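Local structure of polycomb protein Pcl (Drosophila melanogaster, 5OQD) at residues W119-L123 with E140-M144; W92-L96 with R146-L151. The protein acts in the Esc/E(z) histone H3 methyltransferase complex to establish repression of homeotic genes, this piece holding its second PHD finger and winged-helix domain. One frame throughout, in Å; residues are numbered along the deposited sequence.

Contact 1: W119-L123 with E140-M144; sequences WPFIL and ETALM
Met144 lays its thioether over one face of the Trp119 indole while Leu123, from the same helix as the tryptophan, covers the opposite face, so that the ring is sandwiched. The sulfur half is a Met-aromatic contact between two helices of the winged-helix domain, 114-125 and 140-153. The evidence is metric: Met144 SD stands 3.8 Å from the centroid of the Trp119 six-membered ring, 28° off its normal, and Met144 CG, at 3.8 Å from that centroid, adds a CH-pi contact over the same ring. The bend at chi2 of Met144 (-64°) sets SD over the indole beside CG. The axes of the two short segments come no closer than 12.5 Å, and the tryptophan spans the distance. Its CG is anti to the backbone N, which carries the six-membered ring toward helix 140-153. There Leu143 CG meets Trp119 CZ3 at 3.6 Å, and Glu140 runs across the far end of the indole with its carboxylate plane turned 75° from the ring. With an alanine here in place of Trp119, the Met144 thioether and the Leu143 branch would probably lose the surface they pack on, and a gap would open between the helices. Trp119 also touches Leu147 one turn further along helix 140-153, extending the seam inward. At the outer end, Trp119 CZ2 rests against Glu140 CB and OE1, each 3.7 Å away.

Contact 2: W92-L96 with R146-L151; sequences WVDVL and RLKQTL
Helix segments 92-96 and 146-151 cross almost perpendicularly, at -85°, with their axes 9.9 Å apart at closest approach and the CA atoms of Val93 and Thr150 6.4 Å from each other. Thr150 sits at this close point and meets the other helix with its methyl: CG2 lies 3.8 Å from Leu96 CD1 and also packs on the backbone N and CB of Val93. With OG1 beside the backbone N and anti to the carbonyl carbon (chi1 -56°), the hydroxyl is turned back to its own helix, where OG1 donates to Arg146 O at 2.6 Å. The carbonyl therefore accepts twice, from Thr150 N and Thr150 OG1, which reach it from opposite faces of its plane; the hydroxyl bond is tilted 29° from that plane. This pairing satisfies the polar end of the side chain within the helix and fixes its rotation, with the methyl presented to the apolar interface. Leu96 enters between three partners, its CD1 touching Leu151 CG at 3.7 Å as well as the threonine methyl, and its CD2 meeting Leu147 CD2 at 3.9 Å. That same Leu147 methyl stands 3.5 Å above the plane of the Trp92 ring, offset toward its rim. Further out, Arg146 uses its aliphatic stem, CG reaching Trp92 CD1 at 3.7 Å. Phe158 of strand 158-161 touches Val93, Leu96 and Leu151, while Ile122 of helix 114-125 touches Leu96 and Leu147. Three packed helices with a small antiparallel sheet are characteristic of the winged-helix fold, and this crossing forms part of that core in Polycomblike.

In the fold
Both contacts draw on helix 140-153, contact 1 at its first turns and contact 2 further along, and their centres lie 10 Å apart. Contact 2 is the core one, with five of its seven touching residues buried; contact 1 lies at the surface, with one buried residue of five. The chemistry follows: leucines pack with an indole and a threonine methyl at the inner crossing, whereas at the outer one a thioether and a carboxylate gather round the other indole. Ile122 ties them together, its CD1 lying 3.7 Å from Leu96 CD2, and Leu143 CD1 reaches Trp92 CZ2 at 3.5 Å. Helices 92-104, 114-125 and 140-153 thus share one continuous apolar seam.

Contact 1: W119-L123 with E140-M144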
loop_
_atom_site.group_PDB
_atom_site.type_symbol
_atom_site.label_atom_id
_atom_site.label_comp_id
_atom_site.label_asym_id
_atom_site.label_seq_id
_atom_site.Cartn_x
_atom_site.Cartn_y
_atom_site.Cartn_z
ATOM N N TRP B 119 -8.374 2.519 -14.952
ATOM C CA TRP B 119 -9.679 1.884 -14.781
ATOM C C TRP B 119 -9.656 0.351 -14.894
ATOM O O TRP B 119 -10.231 -0.326 -14.042
ATOM C CB TRP B 119 -10.673 2.472 -15.792
ATOM C CG TRP B 119 -12.060 1.919 -15.717
ATOM C CD1 TRP B 119 -12.695 1.172 -16.665
ATOM C CD2 TRP B 119 -12.990 2.080 -14.641
ATOM N NE1 TRP B 119 -13.964 0.857 -16.247
ATOM C CE2 TRP B 119 -14.171 1.401 -15.007
ATOM C CE3 TRP B 119 -12.942 2.730 -13.405
ATOM C CZ2 TRP B 119 -15.290 1.351 -14.180
ATOM C CZ3 TRP B 119 -14.055 2.681 -12.586
ATOM C CH2 TRP B 119 -15.213 1.996 -12.977
ATOM N N PRO B 120 -9.026 -0.185 -15.925
ATOM C CA PRO B 120 -8.995 -1.637 -16.085
ATOM C C PRO B 120 -8.257 -2.304 -14.943
ATOM O O PRO B 120 -8.720 -3.306 -14.407
ATOM C CB PRO B 120 -8.213 -1.822 -17.381
ATOM C CG PRO B 120 -8.441 -0.564 -18.137
ATOM C CD PRO B 120 -8.496 0.514 -17.104
ATOM N N PHE B 121 -7.128 -1.727 -14.559
ATOM C CA PHE B 121 -6.251 -2.339 -13.579
ATOM C C PHE B 121 -6.910 -2.487 -12.218
ATOM O O PHE B 121 -6.812 -3.527 -11.586
ATOM C CB PHE B 121 -4.975 -1.516 -13.464
ATOM C CG PHE B 121 -4.085 -1.928 -12.335
ATOM C CD1 PHE B 121 -2.882 -2.555 -12.581
ATOM C CD2 PHE B 121 -4.444 -1.676 -11.029
ATOM C CE1 PHE B 121 -2.057 -2.929 -11.547
ATOM C CE2 PHE B 121 -3.626 -2.050 -9.988
ATOM C CZ PHE B 121 -2.429 -2.677 -10.248
ATOM N N ILE B 122 -7.608 -1.451 -11.782
ATOM C CA ILE B 122 -8.326 -1.496 -10.520
ATOM C C ILE B 122 -9.416 -2.547 -10.594
ATOM O O ILE B 122 -9.670 -3.271 -9.639
ATOM C CB ILE B 122 -8.951 -0.137 -10.179
ATOM C CG1 ILE B 122 -7.861 0.901 -9.941
ATOM C CG2 ILE B 122 -9.834 -0.249 -8.952
ATOM C CD1 ILE B 122 -8.391 2.236 -9.486
ATOM N N LEU B 123 -10.067 -2.615 -11.745
ATOM C CA LEU B 123 -11.119 -3.587 -11.954
ATOM C C LEU B 123 -10.543 -4.990 -11.854
ATOM O O LEU B 123 -11.165 -5.884 -11.290
ATOM C CB LEU B 123 -11.792 -3.361 -13.303
ATOM C CG LEU B 123 -12.669 -2.111 -13.362
ATOM C CD1 LEU B 123 -13.057 -1.780 -14.790
ATOM C CD2 LEU B 123 -13.905 -2.274 -12.500
ATOM N N GLU B 140 -20.091 0.711 -11.291
ATOM C CA GLU B 140 -18.948 1.248 -12.024
ATOM C C GLU B 140 -19.037 2.750 -12.284
ATOM O O GLU B 140 -18.024 3.448 -12.227
ATOM C CB GLU B 140 -18.781 0.500 -13.349
ATOM C CG GLU B 140 -18.484 -0.981 -13.181
ATOM C CD GLU B 140 -18.026 -1.636 -14.467
ATOM O OE1 GLU B 140 -17.918 -0.925 -15.489
ATOM O OE2 GLU B 140 -17.771 -2.859 -14.455
ATOM N N THR B 141 -20.236 3.246 -12.572
ATOM C CA THR B 141 -20.425 4.677 -12.789
ATOM C C THR B 141 -20.163 5.455 -11.504
ATOM O O THR B 141 -19.511 6.500 -11.522
ATOM C CB THR B 141 -21.844 4.997 -13.298
ATOM O OG1 THR B 141 -22.814 4.348 -12.467
ATOM C CG2 THR B 141 -22.017 4.524 -14.735
ATOM N N ALA B 142 -20.673 4.938 -10.391
ATOM C CA ALA B 142 -20.456 5.550 -9.085
ATOM C C ALA B 142 -18.990 5.434 -8.686
ATOM O O ALA B 142 -18.456 6.282 -7.971
ATOM C CB ALA B 142 -21.348 4.903 -8.037
ATOM N N LEU B 143 -18.350 4.372 -9.161
ATOM C CA LEU B 143 -16.938 4.131 -8.898
ATOM C C LEU B 143 -16.064 5.118 -9.659
ATOM O O LEU B 143 -15.061 5.601 -9.136
ATOM C CB LEU B 143 -16.561 2.696 -9.275
ATOM C CG LEU B 143 -15.084 2.318 -9.151
ATOM C CD1 LEU B 143 -14.548 2.630 -7.760
ATOM C CD2 LEU B 143 -14.888 0.850 -9.485
ATOM N N MET B 144 -16.449 5.409 -10.899
ATOM C CA MET B 144 -15.712 6.349 -11.737
ATOM C C MET B 144 -15.672 7.744 -11.123
ATOM O O MET B 144 -14.610 8.361 -11.031
ATOM C CB MET B 144 -16.327 6.414 -13.137
ATOM C CG MET B 144 -15.718 5.448 -14.132
ATOM S SD MET B 144 -13.986 5.821 -14.452
ATOM C CE MET B 144 -14.099 7.550 -14.906
#

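Contact 2: W92-L96 with R146-L151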
loop_
_atom_site.group_PDB
_atom_site.type_symbol
_atom_site.label_atom_id
_atom_site.label_comp_id
_atom_site.label_asym_id
_atom_site.label_seq_id
_atom_site.Cartn_x
_atom_site.Cartn_y
_atom_site.Cartn_z
ATOM N N TRP B 92 -9.469 4.344 -1.361
ATOM C CA TRP B 92 -9.322 4.496 -2.803
ATOM C C TRP B 92 -8.019 5.173 -3.194
ATOM O O TRP B 92 -7.434 4.843 -4.205
ATOM C CB TRP B 92 -10.514 5.249 -3.393
ATOM C CG TRP B 92 -11.713 4.391 -3.520
ATOM C CD1 TRP B 92 -12.928 4.597 -2.956
ATOM C CD2 TRP B 92 -11.807 3.165 -4.243
ATOM N NE1 TRP B 92 -13.777 3.579 -3.283
ATOM C CE2 TRP B 92 -13.111 2.687 -4.077
ATOM C CE3 TRP B 92 -10.916 2.426 -5.015
ATOM C CZ2 TRP B 92 -13.543 1.506 -4.651
ATOM C CZ3 TRP B 92 -11.348 1.259 -5.583
ATOM C CH2 TRP B 92 -12.647 0.808 -5.401
ATOM N N VAL B 93 -7.573 6.134 -2.405
ATOM C CA VAL B 93 -6.327 6.811 -2.706
ATOM C C VAL B 93 -5.183 5.810 -2.692
ATOM O O VAL B 93 -4.276 5.890 -3.505
ATOM C CB VAL B 93 -6.034 7.938 -1.703
ATOM C CG1 VAL B 93 -6.139 7.428 -0.282
ATOM C CG2 VAL B 93 -4.660 8.525 -1.952
ATOM N N ASP B 94 -5.223 4.878 -1.750
ATOM C CA ASP B 94 -4.231 3.818 -1.670
ATOM C C ASP B 94 -4.257 2.897 -2.888
ATOM O O ASP B 94 -3.222 2.498 -3.397
ATOM C CB ASP B 94 -4.412 3.023 -0.379
ATOM C CG ASP B 94 -4.456 3.910 0.846
ATOM O OD1 ASP B 94 -3.686 4.877 0.905
ATOM O OD2 ASP B 94 -5.260 3.640 1.750
ATOM N N VAL B 95 -5.452 2.571 -3.355
ATOM C CA VAL B 95 -5.635 1.771 -4.560
ATOM C C VAL B 95 -5.084 2.496 -5.786
ATOM O O VAL B 95 -4.400 1.898 -6.619
ATOM C CB VAL B 95 -7.121 1.441 -4.786
ATOM C CG1 VAL B 95 -7.322 0.775 -6.139
ATOM C CG2 VAL B 95 -7.644 0.561 -3.664
ATOM N N LEU B 96 -5.381 3.788 -5.881
ATOM C CA LEU B 96 -4.929 4.603 -7.003
ATOM C C LEU B 96 -3.413 4.763 -7.016
ATOM O O LEU B 96 -2.785 4.698 -8.072
ATOM C CB LEU B 96 -5.599 5.977 -6.965
ATOM C CG LEU B 96 -7.085 6.013 -7.326
ATOM C CD1 LEU B 96 -7.684 7.377 -7.023
ATOM C CD2 LEU B 96 -7.283 5.650 -8.789
ATOM N N ARG B 146 -16.249 8.553 -8.024
ATOM C CA ARG B 146 -15.537 8.476 -6.755
ATOM C C ARG B 146 -14.026 8.530 -6.980
ATOM O O ARG B 146 -13.303 9.165 -6.213
ATOM C CB ARG B 146 -15.922 7.202 -5.997
ATOM C CG ARG B 146 -15.121 6.962 -4.727
ATOM C CD ARG B 146 -15.202 8.148 -3.776
ATOM N NE ARG B 146 -16.518 8.276 -3.158
ATOM C CZ ARG B 146 -16.893 9.311 -2.414
ATOM N NH1 ARG B 146 -16.055 10.317 -2.204
ATOM N NH2 ARG B 146 -18.109 9.345 -1.885
ATOM N N LEU B 147 -13.560 7.874 -8.038
ATOM C CA LEU B 147 -12.138 7.869 -8.365
ATOM C C LEU B 147 -11.681 9.219 -8.906
ATOM O O LEU B 147 -10.576 9.673 -8.610
ATOM C CB LEU B 147 -11.820 6.769 -9.380
ATOM C CG LEU B 147 -11.873 5.330 -8.867
ATOM C CD1 LEU B 147 -11.471 4.351 -9.962
ATOM C CD2 LEU B 147 -10.988 5.163 -7.641
ATOM N N LYS B 148 -12.535 9.852 -9.708
ATOM C CA LYS B 148 -12.244 11.177 -10.248
ATOM C C LYS B 148 -12.066 12.194 -9.129
ATOM O O LYS B 148 -11.142 13.007 -9.155
ATOM C CB LYS B 148 -13.356 11.639 -11.194
ATOM C CG LYS B 148 -13.282 11.055 -12.596
ATOM C CD LYS B 148 -14.409 11.597 -13.462
ATOM C CE LYS B 148 -14.267 11.152 -14.907
ATOM N NZ LYS B 148 -15.436 11.573 -15.731
ATOM N N GLN B 149 -12.957 12.139 -8.146
ATOM C CA GLN B 149 -12.933 13.084 -7.037
ATOM C C GLN B 149 -11.741 12.841 -6.117
ATOM O O GLN B 149 -11.127 13.790 -5.626
ATOM C CB GLN B 149 -14.233 13.006 -6.239
ATOM C CG GLN B 149 -14.355 14.069 -5.166
ATOM C CD GLN B 149 -14.160 15.468 -5.717
ATOM O OE1 GLN B 149 -14.618 15.787 -6.814
ATOM N NE2 GLN B 149 -13.468 16.310 -4.960
ATOM N N THR B 150 -11.421 11.570 -5.889
ATOM C CA THR B 150 -10.288 11.197 -5.044
ATOM C C THR B 150 -8.986 11.766 -5.597
ATOM O O THR B 150 -8.161 12.298 -4.852
ATOM C CB THR B 150 -10.159 9.662 -4.915
ATOM O OG1 THR B 150 -11.389 9.121 -4.418
ATOM C CG2 THR B 150 -9.028 9.295 -3.973
ATOM N N LEU B 151 -8.816 11.653 -6.910
ATOM C CA LEU B 151 -7.636 12.179 -7.587
ATOM C C LEU B 151 -7.563 13.699 -7.470
ATOM O O LEU B 151 -6.477 14.278 -7.483
ATOM C CB LEU B 151 -7.635 11.760 -9.059
ATOM C CG LEU B 151 -7.396 10.271 -9.324
ATOM C CD1 LEU B 151 -7.884 9.871 -10.704
ATOM C CD2 LEU B 151 -5.922 9.933 -9.164
#